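Local atomic coordinates of transcriptional regulator, MarR family (Silicibacter pomeroyi DSS-3, PDB entry 3BOQ), a protein that probably binds DNA as a dimeric winged helix-turn-helix transcriptional regulator of the MarR family. Residues L25-H28 with G29-G33; G66-S69 with G70-V74; R85-D89 with G90-K94. One frame throughout, in Å; residues are numbered along the deposited sequence.

Interaction 1: residues L25-H28 with G29-G33; sequences LRLH and GLVFG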
loop_
_atom_site.group_PDB
_atom_site.type_symbol
_atom_site.label_atom_id
_atom_site.label_comp_id
_atom_site.label_asym_id
_atom_site.label_seq_id
_atom_site.Cartn_x
_atom_site.Cartn_y
_atom_site.Cartn_z
ATOM N N LEU B 25 4.150 4.548 -3.537
ATOM C CA LEU B 25 3.143 4.970 -2.576
ATOM C C LEU B 25 1.975 5.732 -3.210
ATOM O O LEU B 25 0.819 5.482 -2.850
ATOM C CB LEU B 25 3.782 5.799 -1.452
ATOM C CG LEU B 25 4.532 5.054 -0.337
ATOM C CD1 LEU B 25 5.135 6.080 0.662
ATOM C CD2 LEU B 25 3.634 4.068 0.450
ATOM N N ARG B 26 2.270 6.646 -4.139
ATOM C CA ARG B 26 1.258 7.355 -4.928
ATOM C C ARG B 26 0.381 6.374 -5.713
ATOM O O ARG B 26 -0.834 6.451 -5.641
ATOM C CB ARG B 26 1.903 8.336 -5.917
ATOM C CG ARG B 26 2.294 9.658 -5.360
ATOM C CD ARG B 26 3.450 10.290 -6.151
ATOM N NE ARG B 26 3.893 11.578 -5.588
ATOM C CZ ARG B 26 5.154 12.032 -5.613
ATOM N NH1 ARG B 26 6.127 11.315 -6.172
ATOM N NH2 ARG B 26 5.454 13.207 -5.065
ATOM N N LEU B 27 0.974 5.465 -6.477
ATOM C CA LEU B 27 0.158 4.598 -7.315
ATOM C C LEU B 27 -0.597 3.646 -6.374
ATOM O O LEU B 27 -1.813 3.491 -6.475
ATOM C CB LEU B 27 0.996 3.849 -8.356
ATOM C CG LEU B 27 0.240 3.032 -9.406
ATOM C CD1 LEU B 27 -0.710 3.904 -10.174
ATOM C CD2 LEU B 27 1.195 2.354 -10.380
ATOM N N HIS B 28 0.118 3.055 -5.424
ATOM C CA HIS B 28 -0.522 2.148 -4.498
ATOM C C HIS B 28 -1.765 2.768 -3.837
ATOM O O HIS B 28 -2.829 2.152 -3.850
ATOM C CB HIS B 28 0.433 1.669 -3.425
ATOM C CG HIS B 28 -0.234 0.833 -2.387
ATOM N ND1 HIS B 28 -0.863 1.380 -1.292
ATOM C CD2 HIS B 28 -0.405 -0.504 -2.291
ATOM C CE1 HIS B 28 -1.356 0.416 -0.538
ATOM N NE2 HIS B 28 -1.094 -0.739 -1.125
ATOM N N GLY B 29 -1.626 3.977 -3.282
ATOM C CA GLY B 29 -2.740 4.707 -2.672
ATOM C C GLY B 29 -3.895 5.086 -3.592
ATOM O O GLY B 29 -5.072 5.001 -3.178
ATOM N N LEU B 30 -3.571 5.538 -4.811
ATOM C CA LEU B 30 -4.555 5.946 -5.806
ATOM C C LEU B 30 -5.391 4.754 -6.264
ATOM O O LEU B 30 -6.565 4.893 -6.582
ATOM C CB LEU B 30 -3.863 6.518 -7.045
ATOM C CG LEU B 30 -3.962 7.973 -7.487
ATOM C CD1 LEU B 30 -3.554 8.073 -8.951
ATOM C CD2 LEU B 30 -5.362 8.543 -7.300
ATOM N N VAL B 31 -4.767 3.588 -6.363
ATOM C CA VAL B 31 -5.467 2.407 -6.831
ATOM C C VAL B 31 -6.239 1.797 -5.661
ATOM O O VAL B 31 -7.418 1.501 -5.793
ATOM C CB VAL B 31 -4.527 1.419 -7.546
ATOM C CG1 VAL B 31 -5.192 0.066 -7.777
ATOM C CG2 VAL B 31 -4.030 2.023 -8.871
ATOM N N PHE B 32 -5.597 1.673 -4.507
ATOM C CA PHE B 32 -6.162 0.950 -3.397
ATOM C C PHE B 32 -7.450 1.573 -2.854
ATOM O O PHE B 32 -8.434 0.870 -2.684
ATOM C CB PHE B 32 -5.132 0.817 -2.277
ATOM C CG PHE B 32 -5.523 -0.154 -1.223
ATOM C CD1 PHE B 32 -4.955 -1.423 -1.205
ATOM C CD2 PHE B 32 -6.472 0.191 -0.269
ATOM C CE1 PHE B 32 -5.311 -2.348 -0.243
ATOM C CE2 PHE B 32 -6.851 -0.717 0.700
ATOM C CZ PHE B 32 -6.268 -2.004 0.712
ATOM N N GLY B 33 -7.436 2.876 -2.581
ATOM C CA GLY B 33 -8.594 3.587 -2.071
ATOM C C GLY B 33 -9.857 3.448 -2.920
ATOM O O GLY B 33 -10.973 3.349 -2.394
#
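With CG anti to the backbone N in both residues, chi1 175° in H28 and -168° in F32, the two rings run out together from the helix 12-43, one turn apart. The ring planes are 25° apart and displaced enough that little of one covers the other, with centroids 5.4 Å apart. The closest ring atoms are H28 NE2 and F32 CD1, at 3.9 Å, and F32 CB sits over one face of the imidazole, off toward its rim. On the neighbouring flank L27 and V31 repeat the same four-residue spacing, the methyl L27 CD1 meeting V31 CG2 at 4.0 Å. Beneath both pairs run the helical bonds: F32 N gives to H28 O at 2.9 Å, and V31 N to L27 O at 3.0 Å. H28 also stacks on H28 of the second subunit and packs on L25 of that subunit, while V31 packs on its W21 and L27 on its M153. The backbone bonds hold the turn and leave the imidazole and the aliphatic tips to serve the dimer interface, where the stacked rings and the leucine of the second subunit would probably disfavour a charged histidine.

Interaction 2: residues G66-S69 with G70-V74; sequences GKLS and GALKV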
loop_
_atom_site.group_PDB
_atom_site.type_symbol
_atom_site.label_atom_id
_atom_site.label_comp_id
_atom_site.label_asym_id
_atom_site.label_seq_id
_atom_site.Cartn_x
_atom_site.Cartn_y
_atom_site.Cartn_z
ATOM N N GLY B 66 -1.281 -19.386 9.290
ATOM C CA GLY B 66 0.039 -18.938 8.865
ATOM C C GLY B 66 0.261 -18.965 7.362
ATOM O O GLY B 66 0.827 -18.025 6.800
ATOM N N LYS B 67 -0.186 -20.037 6.704
ATOM C CA LYS B 67 -0.008 -20.149 5.256
ATOM C C LYS B 67 -0.928 -19.194 4.493
ATOM O O LYS B 67 -0.533 -18.647 3.453
ATOM C CB LYS B 67 -0.153 -21.598 4.776
ATOM C CG LYS B 67 1.037 -22.478 5.180
ATOM C CD LYS B 67 1.106 -23.770 4.368
ATOM C CE LYS B 67 2.259 -24.668 4.825
ATOM N NZ LYS B 67 3.600 -24.079 4.543
ATOM N N LEU B 68 -2.139 -18.995 5.023
ATOM C CA LEU B 68 -3.057 -17.959 4.537
ATOM C C LEU B 68 -2.428 -16.575 4.669
ATOM O O LEU B 68 -2.412 -15.797 3.707
ATOM C CB LEU B 68 -4.392 -17.986 5.293
ATOM C CG LEU B 68 -5.390 -16.859 5.000
ATOM C CD1 LEU B 68 -5.716 -16.773 3.525
ATOM C CD2 LEU B 68 -6.659 -17.109 5.756
ATOM N N SER B 69 -1.948 -16.278 5.873
ATOM C CA SER B 69 -1.303 -15.021 6.192
ATOM C C SER B 69 -0.121 -14.784 5.249
ATOM O O SER B 69 0.014 -13.648 4.683
ATOM C CB SER B 69 -0.883 -15.027 7.663
ATOM O OG SER B 69 0.120 -14.072 7.968
ATOM N N GLY B 70 0.698 -15.864 5.062
ATOM C CA GLY B 70 1.894 -15.844 4.210
ATOM C C GLY B 70 1.636 -15.564 2.728
ATOM O O GLY B 70 2.568 -15.080 1.993
ATOM N N ALA B 71 0.379 -15.853 2.308
ATOM C CA ALA B 71 -0.029 -15.779 0.893
ATOM C C ALA B 71 -0.808 -14.499 0.548
ATOM O O ALA B 71 -1.074 -14.208 -0.619
ATOM C CB ALA B 71 -0.875 -17.012 0.507
ATOM N N LEU B 72 -1.212 -13.755 1.571
ATOM C CA LEU B 72 -1.925 -12.498 1.400
ATOM C C LEU B 72 -1.058 -11.472 0.628
ATOM O O LEU B 72 0.140 -11.308 0.891
ATOM C CB LEU B 72 -2.322 -11.947 2.778
ATOM C CG LEU B 72 -3.753 -12.040 3.323
ATOM C CD1 LEU B 72 -4.472 -13.359 3.041
ATOM C CD2 LEU B 72 -3.721 -11.745 4.803
ATOM N N LYS B 73 -1.681 -10.796 -0.337
ATOM C CA LYS B 73 -0.971 -9.767 -1.107
ATOM C C LYS B 73 -1.108 -8.411 -0.440
ATOM O O LYS B 73 -0.289 -7.557 -0.637
ATOM C CB LYS B 73 -1.479 -9.712 -2.556
ATOM C CG LYS B 73 -0.817 -10.721 -3.471
ATOM C CD LYS B 73 -1.770 -11.844 -3.864
ATOM C CE LYS B 73 -1.058 -12.869 -4.775
ATOM N NZ LYS B 73 0.198 -13.360 -4.144
ATOM N N VAL B 74 -2.196 -8.211 0.298
ATOM C CA VAL B 74 -2.363 -7.034 1.130
ATOM C C VAL B 74 -1.907 -7.464 2.531
ATOM O O VAL B 74 -2.321 -8.515 3.026
ATOM C CB VAL B 74 -3.841 -6.541 1.126
ATOM C CG1 VAL B 74 -3.958 -5.226 1.909
ATOM C CG2 VAL B 74 -4.359 -6.366 -0.307
#
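The helix 65-71, which precedes the probable recognition helix 79-88 in the winged helix-turn-helix of the MarR family, ends here, and the contact between L68 and L72 follows its chain out into the turn. A regular i to i+4 bond, G70 N to G66 O, is 2.8 Å long. Farther on the coil tightens: A71 N gives to L68 O at 3.1 Å, a three-residue step in which the donor stands above the carbonyl plane instead of lying near it, with a C=O...donor angle of 110°. L72 N bonds to L68 O with i to i+4 spacing again, but weakly, and makes a second weak bond to S69 O, as expected of a helix unravelling. Over this end two leucines meet. L68 has CG anti to its backbone N, chi1 173°, which swings its tip round toward the following turn, and L68 CD1 touches L72 CD1 at 3.7 Å; the two side chains cross obliquely. L72 CD1 also lies 3.3 Å from L68 O, on the face of that carbonyl opposite A71 N. L68 packs further on L56 of helix 47-58 and on V83 of helix 79-88, and the side chain of D51 takes the backbone NH groups of K73 and V74, one on each carboxylate oxygen. Replacing L72 with an alanine would probably leave L68 CD1 without its partner and open a gap beside L68 O. Taken together, the contact shows a helix end in which weakening backbone bonds are supplemented by hydrophobic cover, while the amides of the emerging chain are satisfied by a carboxylate from a neighbouring helix.

Interaction 3: residues R85-D89 with G90-K94; sequences RLIKD and GMVVK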
loop_
_atom_site.group_PDB
_atom_site.type_symbol
_atom_site.label_atom_id
_atom_site.label_comp_id
_atom_site.label_asym_id
_atom_site.label_seq_id
_atom_site.Cartn_x
_atom_site.Cartn_y
_atom_site.Cartn_z
ATOM N N ARG B 85 -14.089 -12.106 10.453
ATOM C CA ARG B 85 -15.105 -11.314 9.731
ATOM C C ARG B 85 -15.704 -12.117 8.574
ATOM O O ARG B 85 -16.923 -12.084 8.369
ATOM C CB ARG B 85 -14.534 -10.002 9.185
ATOM C CG ARG B 85 -14.201 -8.946 10.228
ATOM C CD ARG B 85 -13.792 -7.605 9.564
ATOM N NE ARG B 85 -12.487 -7.608 8.876
ATOM C CZ ARG B 85 -11.305 -7.449 9.485
ATOM N NH1 ARG B 85 -11.229 -7.299 10.805
ATOM N NH2 ARG B 85 -10.183 -7.452 8.773
ATOM N N LEU B 86 -14.845 -12.855 7.860
ATOM C CA LEU B 86 -15.234 -13.709 6.713
ATOM C C LEU B 86 -16.118 -14.893 7.065
ATOM O O LEU B 86 -16.977 -15.293 6.273
ATOM C CB LEU B 86 -13.995 -14.219 5.991
ATOM C CG LEU B 86 -13.167 -13.173 5.248
ATOM C CD1 LEU B 86 -11.865 -13.816 4.840
ATOM C CD2 LEU B 86 -13.963 -12.684 4.029
ATOM N N ILE B 87 -15.869 -15.466 8.240
ATOM C CA ILE B 87 -16.697 -16.534 8.822
ATOM C C ILE B 87 -18.082 -15.989 9.182
ATOM O O ILE B 87 -19.085 -16.598 8.854
ATOM C CB ILE B 87 -16.027 -17.197 10.065
ATOM C CG1 ILE B 87 -14.804 -18.026 9.656
ATOM C CG2 ILE B 87 -17.011 -18.080 10.761
ATOM C CD1 ILE B 87 -13.876 -18.413 10.779
ATOM N N LYS B 88 -18.118 -14.832 9.839
ATOM C CA LYS B 88 -19.364 -14.141 10.202
ATOM C C LYS B 88 -20.194 -13.708 8.957
ATOM O O LYS B 88 -21.413 -13.783 8.940
ATOM C CB LYS B 88 -19.038 -12.980 11.163
ATOM C CG LYS B 88 -20.136 -11.927 11.380
ATOM C CD LYS B 88 -20.009 -11.250 12.761
ATOM C CE LYS B 88 -20.940 -10.027 12.899
ATOM N NZ LYS B 88 -22.105 -10.244 13.817
ATOM N N ASP B 89 -19.508 -13.291 7.910
ATOM C CA ASP B 89 -20.104 -13.019 6.611
ATOM C C ASP B 89 -20.619 -14.266 5.860
ATOM O O ASP B 89 -21.206 -14.136 4.783
ATOM C CB ASP B 89 -19.037 -12.364 5.732
ATOM C CG ASP B 89 -18.842 -10.899 6.050
ATOM O OD1 ASP B 89 -19.543 -10.378 6.962
ATOM O OD2 ASP B 89 -17.995 -10.271 5.368
ATOM N N GLY B 90 -20.356 -15.456 6.399
ATOM C CA GLY B 90 -20.630 -16.707 5.705
ATOM C C GLY B 90 -19.788 -17.019 4.477
ATOM O O GLY B 90 -20.235 -17.790 3.636
HETATM N N MSE B 91 -18.589 -16.422 4.369
HETATM C CA MSE B 91 -17.656 -16.680 3.257
HETATM C C MSE B 91 -16.709 -17.858 3.526
HETATM O O MSE B 91 -16.323 -18.561 2.614
HETATM C CB MSE B 91 -16.815 -15.423 2.925
HETATM C CG MSE B 91 -17.618 -14.121 2.662
HETATM SE SE MSE B 91 -18.602 -14.119 0.919
HETATM C CE MSE B 91 -20.372 -14.810 1.404
ATOM N N VAL B 92 -16.329 -18.050 4.787
ATOM C CA VAL B 92 -15.365 -19.087 5.166
ATOM C C VAL B 92 -16.035 -20.020 6.145
ATOM O O VAL B 92 -16.770 -19.572 7.010
ATOM C CB VAL B 92 -14.051 -18.450 5.759
ATOM C CG1 VAL B 92 -13.195 -19.464 6.510
ATOM C CG2 VAL B 92 -13.247 -17.748 4.669
ATOM N N VAL B 93 -15.800 -21.319 5.987
ATOM C CA VAL B 93 -16.483 -22.359 6.766
ATOM C C VAL B 93 -15.967 -22.419 8.205
ATOM O O VAL B 93 -14.751 -22.378 8.442
ATOM C CB VAL B 93 -16.332 -23.762 6.088
ATOM C CG1 VAL B 93 -17.050 -24.882 6.883
ATOM C CG2 VAL B 93 -16.829 -23.728 4.660
ATOM N N LYS B 94 -16.913 -22.492 9.151
ATOM C CA LYS B 94 -16.659 -22.810 10.551
ATOM C C LYS B 94 -17.834 -23.610 11.096
ATOM O O LYS B 94 -18.943 -23.086 11.269
ATOM C CB LYS B 94 -16.416 -21.549 11.392
ATOM C CG LYS B 94 -16.046 -21.797 12.869
ATOM C CD LYS B 94 -14.757 -22.614 13.047
ATOM C CE LYS B 94 -14.731 -23.331 14.419
ATOM N NZ LYS B 94 -13.452 -24.061 14.712
#
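I87 and V92 meet across a Schellman motif that closes helix 79-88, probably the recognition helix of this winged helix-turn-helix, and sends the chain on toward the wing. CB of I87 starts the path 3.9 Å from V92 O, the oxygen that also receives a CH...O contact from I87 CA. The side chain then forks. With chi1 at -70°, I87 CG1 lies anti to the carbonyl carbon and I87 CG2 anti to the backbone N. I87 CG1 lies 3.6 Å from V92 O and also rests on the methyl V92 CG1, at 3.8 Å, while I87 CG2 meets K94 CB at 3.6 Å. At the tip, I87 CD1 comes within 4.1 Å of the same K94 CB, and F104 adds an aromatic side chain against both I87 and K94. One turn of the helix is thereby folded against the chain that leaves it. L86 serves the other side, its CB against V92 CG2 and its CD2 against CB of the selenomethionine M91, which it crosses at about a right angle. The reversal itself depends on G90, whose phi of 68° lets the backbone turn back; a CB there would run into D89 O. With that positive phi, two bonds back into the last turn make the motif: G90 N to I87 O, from above the carbonyl plane, and M91 N to L86 O. D89, just before the glycine, sends its carboxylate away from this turn to a salt bridge with K49 of helix 47-58. L86 O takes two donors by different routes: M91 N, 2.7 Å away, arrives almost in line with the C=O bond, while V92 N, 3.2 Å from L86 O, stands above the carbonyl plane.

How the interactions relate
All three interactions work over a few residues of chain, yet they mark different stations of one fold. Interaction 1 lies mid-helix on the dimer-forming helix 12-43, whereas interactions 2 and 3 close two consecutive helices of the probable DNA-binding unit. Interactions 1 and 2, with centres about 21 Å apart, still touch, F32 CE1 meeting V74 CG1 at 3.8 Å, which joins the interface helix directly to the turn before helix 79-88. Interactions 2 and 3 have centres about 17 Å apart and do not touch; helix 47-58 links them, receiving L68 and V92 on L56. Interactions 1 and 3 are farthest apart, about 28 Å between centres.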